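Local coordinates for CurF (Lyngbya majuscula, PDB 2Q35), which catalyses, through its ECH2 domain of the crotonase family, a decarboxylation in polyketide chain beta-branching, at the interface of chains A and B. Numbering follows the deposited sequence. Chains: chain A/B, CurF.

Contact 1: the interface of chains A and B. Residues chain A 128, 156; chain B 92, 192, 195, 199-200, 203.
Helices 127-130 and 148-157 of chain A meet the start of helix 197-230 of chain B, together with the end of B helix 178-192, the loop after it and the loop that holds B:Pro92. A:Tyr156 and A:Met128 fill the seam. Methyl CD2 of B:Leu203 sits over one face of the A:Tyr156 ring, 3.9 Å from its centroid, a CH-pi contact, while CD2 of B:Leu200 lies at the ring edge, in its plane. Further along the ring, CE1 of A:Tyr156 touches CG of B:Pro92 at 3.7 Å. Beside the tyrosine, the chain of A:Met128 bends at both chi2 (-76°) and chi3 (-82°), which turns its methyl CE toward the same two leucines, 3.8 Å from CD2 of B:Leu203. Its sulfur SD rests on CB of B:Ser199. One rim of this apolar patch is polar. The hydroxyl OG of B:Ser195 makes a weak hydrogen bond of 3.2 Å to the backbone O of A:Met128. Water 2 also bridges these groups, standing 2.7 Å from A:Met128 O, and water 1 links the carbonyl O of A:Tyr156 (2.9 Å) with that of B:Ile192. On chain B most of the patch lies on the C-terminal helices 178-192 and 197-230 and the turn between them, with B:Pro92 added from the loop before strand 93-97; it packs against the helical flank of chain A, probably as part of the trimer contact that crotonases commonly form.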
loop_
_atom_site.group_PDB
_atom_site.type_symbol
_atom_site.label_atom_id
_atom_site.label_comp_id
_atom_site.label_asym_id
_atom_site.label_seq_id
_atom_site.Cartn_x
_atom_site.Cartn_y
_atom_site.Cartn_z
ATOM N N MET A 128 16.212 13.678 -10.115
ATOM C CA MET A 128 17.352 13.769 -9.202
ATOM C C MET A 128 18.679 13.339 -9.832
ATOM O O MET A 128 19.755 13.648 -9.300
ATOM C CB MET A 128 17.083 13.011 -7.899
ATOM C CG MET A 128 15.996 13.678 -7.017
ATOM S SD MET A 128 16.624 15.141 -6.170
ATOM C CE MET A 128 17.434 14.391 -4.763
ATOM N N TYR A 156 14.605 9.222 -5.157
ATOM C CA TYR A 156 15.915 9.638 -4.642
ATOM C C TYR A 156 17.086 9.385 -5.571
ATOM O O TYR A 156 17.997 10.223 -5.642
ATOM C CB TYR A 156 16.230 8.965 -3.311
ATOM C CG TYR A 156 15.744 9.665 -2.063
ATOM C CD1 TYR A 156 16.514 10.669 -1.464
ATOM C CD2 TYR A 156 14.559 9.280 -1.445
ATOM C CE1 TYR A 156 16.093 11.309 -0.263
ATOM C CE2 TYR A 156 14.135 9.891 -0.251
ATOM C CZ TYR A 156 14.910 10.901 0.330
ATOM O OH TYR A 156 14.532 11.516 1.498
ATOM N N PRO B 92 18.973 11.909 4.306
ATOM C CA PRO B 92 18.443 10.532 4.278
ATOM C C PRO B 92 19.236 9.541 5.136
ATOM O O PRO B 92 20.477 9.618 5.226
ATOM C CB PRO B 92 18.583 10.112 2.804
ATOM C CG PRO B 92 19.024 11.280 2.053
ATOM C CD PRO B 92 19.290 12.443 2.970
ATOM N N ILE B 192 22.494 7.373 -3.753
ATOM C CA ILE B 192 21.737 8.539 -3.247
ATOM C C ILE B 192 22.647 9.769 -3.173
ATOM O O ILE B 192 22.227 10.886 -3.553
ATOM C CB ILE B 192 21.086 8.223 -1.908
ATOM C CG1 ILE B 192 20.001 7.158 -2.099
ATOM C CG2 ILE B 192 20.443 9.497 -1.294
ATOM C CD1 ILE B 192 19.430 6.626 -0.763
ATOM N N SER B 195 23.482 13.031 -5.656
ATOM C CA SER B 195 22.692 14.267 -5.751
ATOM C C SER B 195 23.260 15.364 -4.869
ATOM O O SER B 195 23.894 15.079 -3.851
ATOM C CB SER B 195 21.268 13.989 -5.295
ATOM O OG SER B 195 20.598 13.137 -6.204
ATOM N N SER B 199 19.331 19.379 -2.595
ATOM C CA SER B 199 18.200 18.671 -3.201
ATOM C C SER B 199 17.769 17.491 -2.333
ATOM O O SER B 199 16.567 17.208 -2.193
ATOM C CB SER B 199 18.576 18.190 -4.607
ATOM O OG SER B 199 18.807 19.292 -5.477
ATOM N N LEU B 200 18.743 16.799 -1.744
ATOM C CA LEU B 200 18.422 15.675 -0.835
ATOM C C LEU B 200 17.614 16.154 0.376
ATOM O O LEU B 200 16.610 15.533 0.747
ATOM C CB LEU B 200 19.683 14.955 -0.390
ATOM C CG LEU B 200 20.395 14.163 -1.500
ATOM C CD1 LEU B 200 21.773 13.718 -0.950
ATOM C CD2 LEU B 200 19.568 12.990 -1.934
ATOM N N LEU B 203 14.068 17.295 -0.758
ATOM C CA LEU B 203 13.239 16.164 -1.113
ATOM C C LEU B 203 12.783 15.423 0.130
ATOM O O LEU B 203 11.616 15.065 0.237
ATOM C CB LEU B 203 14.030 15.202 -2.040
ATOM C CG LEU B 203 13.230 13.982 -2.499
ATOM C CD1 LEU B 203 12.009 14.388 -3.307
ATOM C CD2 LEU B 203 14.164 13.033 -3.341
HETATM O O HOH W 1 20.794 10.643 -6.220
HETATM O O HOH W 2 21.940 12.227 -8.555
#

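Contact 2: the interface of chains A and B. Residues chain A 153, 169; chain B 184, 188.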
loop_
_atom_site.group_PDB
_atom_site.type_symbol
_atom_site.label_atom_id
_atom_site.label_comp_id
_atom_site.label_asym_id
_atom_site.label_seq_id
_atom_site.Cartn_x
_atom_site.Cartn_y
_atom_site.Cartn_z
ATOM N N GLU A 153 12.805 4.946 -3.619
ATOM C CA GLU A 153 14.107 4.667 -4.215
ATOM C C GLU A 153 14.236 5.267 -5.615
ATOM O O GLU A 153 15.284 5.830 -5.954
ATOM C CB GLU A 153 14.392 3.174 -4.252
ATOM C CG GLU A 153 15.837 2.885 -4.649
ATOM C CD GLU A 153 16.094 1.413 -4.918
ATOM O OE1 GLU A 153 15.972 0.612 -3.974
ATOM O OE2 GLU A 153 16.432 1.053 -6.067
ATOM N N ARG A 169 10.955 -6.600 -8.005
ATOM C CA ARG A 169 10.808 -5.743 -6.846
ATOM C C ARG A 169 9.366 -5.714 -6.328
ATOM O O ARG A 169 9.085 -5.132 -5.283
ATOM C CB ARG A 169 11.191 -4.339 -7.288
ATOM C CG ARG A 169 11.829 -3.505 -6.271
ATOM C CD ARG A 169 13.279 -3.907 -6.053
ATOM N NE ARG A 169 13.740 -3.145 -4.911
ATOM C CZ ARG A 169 14.564 -2.107 -4.967
ATOM N NH1 ARG A 169 15.110 -1.718 -6.117
ATOM N NH2 ARG A 169 14.871 -1.487 -3.840
ATOM N N TYR B 184 24.969 -3.760 0.968
ATOM C CA TYR B 184 23.820 -3.374 0.161
ATOM C C TYR B 184 23.467 -1.922 0.513
ATOM O O TYR B 184 23.265 -1.108 -0.387
ATOM C CB TYR B 184 22.631 -4.304 0.416
ATOM C CG TYR B 184 21.415 -3.959 -0.430
ATOM C CD1 TYR B 184 20.617 -2.869 -0.101
ATOM C CD2 TYR B 184 21.078 -4.700 -1.572
ATOM C CE1 TYR B 184 19.516 -2.526 -0.860
ATOM C CE2 TYR B 184 19.953 -4.365 -2.344
ATOM C CZ TYR B 184 19.177 -3.260 -1.958
ATOM O OH TYR B 184 18.054 -2.850 -2.653
ATOM N N LEU B 188 23.558 1.495 -1.922
ATOM C CA LEU B 188 22.403 2.362 -2.080
ATOM C C LEU B 188 22.779 3.781 -1.645
ATOM O O LEU B 188 22.408 4.751 -2.330
ATOM C CB LEU B 188 21.229 1.829 -1.256
ATOM C CG LEU B 188 19.950 2.688 -1.211
ATOM C CD1 LEU B 188 19.383 2.993 -2.606
ATOM C CD2 LEU B 188 18.933 1.996 -0.298
HETATM O O HOH W 3 16.718 -0.577 -1.726
#
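A:Glu153 of helix 148-157 faces B:Leu188 of helix 178-192, and A:Arg169, in the loop after helix 163-168, faces B:Tyr184 one turn earlier on that B helix. The tightest grip is within chain A, where A:Glu153 and A:Arg169 shape the surface offered to chain B. The carboxylate of A:Glu153 faces the NH1/NH2 edge of the A:Arg169 guanidinium as an ion pair. NH1 of the arginine gives a hydrogen bond to OE2 of the glutamate, 3.1 Å long and fairly straight (161° at the hydrogen). It meets OE2 on the syn side, tilted 33° from the carboxylate plane, with OE2 close to the guanidinium plane; the approach of NH2 to OE1 is modelled too short to be weighed. With CG anti to the backbone N (chi1 -170°) and the chain extended beyond it, A:Glu153 reaches the arginine.

Across the chains the fit is looser. Methyl CD1 of B:Leu188 approaches CG of A:Glu153 no nearer than 4.1 Å, and the phenol OH of B:Tyr184 stops 3.7 Å from NH2 of A:Arg169, its ring nearly perpendicular to the guanidinium. Water 3 spans the polar side, 2.7 Å from OE1 of A:Glu153 and 2.8 Å from the tyrosine OH, where it lies at the ring edge. An alanine in place of A:Glu153 is likely to leave the A:Arg169 guanidinium without its carboxylate mate, free to swing, and to take from water 3 the carboxylate oxygen that it bridges to B:Tyr184. The site thus probably gives the subunit interface a hydrated polar margin, with the ion pair ordering the chain A surface that B:Tyr184 meets.

The C-alpha centres of contact 1 and contact 2 lie about 14 Å apart, and the same pair of helices runs through both. A helix 148-157 supplies A:Tyr156 to contact 1 and A:Glu153, nearly one turn earlier, to contact 2; B helix 178-192 supplies B:Ile192 to the first and, one and two turns back, B:Leu188 and B:Tyr184 to the second. Contact 1 hides 199 Å² and contact 2 70 Å², a difference that partly reflects the extra helices, 127-130 of A and 197-230 of B, in contact 1. The deposited assembly holds three copies, and together the two patches probably help set how neighbouring subunits are oriented in it.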